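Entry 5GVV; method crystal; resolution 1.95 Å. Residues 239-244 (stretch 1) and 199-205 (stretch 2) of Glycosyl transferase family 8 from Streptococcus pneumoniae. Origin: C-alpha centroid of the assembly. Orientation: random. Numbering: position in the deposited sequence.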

# COMPACT_ATOMS: atom_id res chain seq x y z
N SER A 239 -15.54 9.63 0.84
CA SER A 239 -15.60 10.28 -0.47
C SER A 239 -17.07 10.48 -0.80
O SER A 239 -17.94 9.89 -0.15
CB SER A 239 -14.92 9.43 -1.55
OG SER A 239 -15.61 8.20 -1.74
N VAL A 240 -17.36 11.32 -1.79
CA VAL A 240 -18.75 11.66 -2.09
C VAL A 240 -19.13 11.37 -3.54
O VAL A 240 -20.31 11.32 -3.88
CB VAL A 240 -19.06 13.12 -1.74
CG1 VAL A 240 -18.96 13.35 -0.24
CG2 VAL A 240 -18.12 14.06 -2.49
N GLY A 241 -18.13 11.19 -4.39
CA GLY A 241 -18.38 10.89 -5.79
C GLY A 241 -18.87 9.47 -6.00
O GLY A 241 -18.73 8.63 -5.11
N ARG A 242 -19.45 9.22 -7.17
CA ARG A 242 -20.00 7.90 -7.49
C ARG A 242 -18.93 6.92 -7.92
O ARG A 242 -17.82 7.32 -8.29
CB ARG A 242 -21.05 8.02 -8.60
CG ARG A 242 -22.34 8.71 -8.19
CD ARG A 242 -23.15 9.12 -9.42
NE ARG A 242 -22.39 10.02 -10.28
CZ ARG A 242 -22.70 10.29 -11.55
NH1 ARG A 242 -23.76 9.72 -12.11
NH2 ARG A 242 -21.95 11.13 -12.26
N LEU A 243 -19.27 5.63 -7.83
CA LEU A 243 -18.43 4.52 -8.33
C LEU A 243 -17.24 4.22 -7.44
O LEU A 243 -16.27 3.61 -7.88
CB LEU A 243 -17.98 4.76 -9.78
CG LEU A 243 -19.11 4.93 -10.81
CD1 LEU A 243 -18.57 4.88 -12.23
CD2 LEU A 243 -20.20 3.88 -10.60
N ARG A 244 -17.33 4.63 -6.18
CA ARG A 244 -16.30 4.32 -5.18
C ARG A 244 -16.05 2.82 -5.09
O ARG A 244 -14.91 2.37 -4.94
CB ARG A 244 -16.76 4.85 -3.81
CG ARG A 244 -15.88 4.42 -2.65
CD ARG A 244 -16.43 4.91 -1.33
NE ARG A 244 -15.60 4.46 -0.21
CZ ARG A 244 -14.64 5.20 0.35
NH1 ARG A 244 -14.41 6.43 -0.07
NH2 ARG A 244 -13.93 4.70 1.36
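Stretch 2 199-205: QIGYDYG

Stretch 1 has no regular helix or strand. Its phi/psi pairs run from extended values at Ser239 (-152/165) through Val240 (-124/-16) to near -75/160 at Gly241 and Arg242, then switch to a positive phi at Leu243 (76/21). Stretch 2 begins as loop at Gln199, takes helical phi/psi angles through Ile200, Gly201 and Tyr202, and is helical at Asp203, Tyr204 and Gly205, where the helix continues later in the chain. Two backbone bonds mark the turn: Tyr202 N donates to Gln199 O at 3.0 Å, and a weak bond runs from Asp203 N to Ile200 O at 3.3 Å.

The direction follows from the order of the contacts. Val240 meets Tyr204, Gly241 and Arg242 meet Asp203, and Arg242 and Leu243 meet Ile200, so the partners move backwards through stretch 2 as stretch 1 advances. The two therefore run in broadly opposite senses. The CA register agrees: Gly241 CA lies 5.3 Å from Asp203 CA, and Arg242 CA lies 6.8 Å from Ile200 CA. With no regular element in stretch 1, a crossing angle would have little meaning. The contact is small, burying 312 Å² summed over both sides.

Ser239 does not touch stretch 2. Its OG instead accepts a hydrogen bond of 2.7 Å from Arg244 NH1, linking the first and last residues of stretch 1. Val240 makes the first contact: its CA-to-CB bond points toward stretch 2, and CG2 lies 3.9 Å from Tyr204 CD1, an apolar approach at the edge of the tyrosine ring, near its plane.

At Gly241 the backbones come close. Gly241 CA is 3.8 Å from Asp203 OD2, and an ideal CB on this glycine would point toward stretch 2, 3.8 Å from both Asp203 CB and Ile200 O.

Arg242 supplies the polar centre. Although its CA-to-CB bond points sideways, an m, t, m sequence of chi1 to chi3 brings the guanidinium to the Asp203 carboxylate. The salt bridge is bidentate: Arg242 NE donates to Asp203 OD2 at 2.9 Å and Arg242 NH2 to Asp203 OD1 at 3.0 Å, with N-H...acceptor angles of 175° and 173°. Such near-linear bonds are expected when the carboxylate meets the guanidinium edge near its plane. Asp203 OD2 also accepts from Arg242 N at 2.9 Å and 168°, so one carboxylate holds both the backbone and the side chain of this arginine. Ile200 covers one face of the guanidinium, its CD1 lying 3.8 Å from Arg242 NH2. Arg242 O approaches Ile200 CG1 to 3.5 Å, and water 1 donates to Arg242 O and to Ile200 O, each at 3.0 Å, bridging the two carbonyls.

Leu243, directed toward stretch 2 with an m, t side chain, places CD1 3.9 Å from Ile200 CD1. Arg244 lies out of reach; besides its bond to Ser239, its guanidinium is satisfied elsewhere in the structure.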

# COMPACT_ATOMS: atom_id res chain seq x y z
N GLN A 199 -14.36 11.09 -16.44
CA GLN A 199 -13.92 11.77 -15.23
C GLN A 199 -14.99 11.82 -14.14
O GLN A 199 -15.56 12.88 -13.82
CB GLN A 199 -13.36 13.15 -15.58
CG GLN A 199 -12.10 13.04 -16.47
CD GLN A 199 -12.00 14.13 -17.50
OE1 GLN A 199 -11.99 15.32 -17.16
NE2 GLN A 199 -11.91 13.75 -18.78
N ILE A 200 -15.25 10.65 -13.57
CA ILE A 200 -16.24 10.49 -12.51
C ILE A 200 -15.84 11.28 -11.25
O ILE A 200 -16.67 11.54 -10.38
CB ILE A 200 -16.42 9.00 -12.18
CG1 ILE A 200 -17.74 8.75 -11.44
CG2 ILE A 200 -15.23 8.45 -11.41
CD1 ILE A 200 -18.95 8.72 -12.35
N GLY A 201 -14.57 11.66 -11.17
CA GLY A 201 -14.09 12.44 -10.05
C GLY A 201 -14.63 13.86 -10.07
O GLY A 201 -14.57 14.57 -9.06
N TYR A 202 -15.18 14.28 -11.21
CA TYR A 202 -15.73 15.63 -11.35
C TYR A 202 -17.07 15.80 -10.63
O TYR A 202 -17.58 16.93 -10.53
CB TYR A 202 -15.89 15.98 -12.84
CG TYR A 202 -16.36 17.41 -13.10
CD1 TYR A 202 -15.58 18.50 -12.71
CD2 TYR A 202 -17.57 17.66 -13.74
CE1 TYR A 202 -16.00 19.80 -12.95
CE2 TYR A 202 -17.99 18.96 -13.97
CZ TYR A 202 -17.20 20.02 -13.57
OH TYR A 202 -17.62 21.32 -13.81
N ASP A 203 -17.62 14.71 -10.11
CA ASP A 203 -18.93 14.73 -9.45
C ASP A 203 -19.09 15.88 -8.45
O ASP A 203 -20.09 16.60 -8.48
CB ASP A 203 -19.20 13.40 -8.75
CG ASP A 203 -19.68 12.32 -9.71
OD1 ASP A 203 -19.71 12.58 -10.93
OD2 ASP A 203 -20.00 11.20 -9.24
N TYR A 204 -18.10 16.05 -7.57
CA TYR A 204 -18.14 17.13 -6.59
C TYR A 204 -18.15 18.48 -7.29
O TYR A 204 -18.90 19.37 -6.91
CB TYR A 204 -16.96 17.06 -5.61
CG TYR A 204 -17.06 18.10 -4.52
CD1 TYR A 204 -17.76 17.84 -3.34
CD2 TYR A 204 -16.49 19.36 -4.67
CE1 TYR A 204 -17.88 18.79 -2.35
CE2 TYR A 204 -16.60 20.32 -3.68
CZ TYR A 204 -17.30 20.03 -2.52
OH TYR A 204 -17.42 20.98 -1.53
N GLY A 205 -17.31 18.62 -8.32
CA GLY A 205 -17.29 19.84 -9.11
C GLY A 205 -18.62 20.09 -9.80
O GLY A 205 -19.16 21.20 -9.77
O HOH W 1 -16.14 9.78 -8.07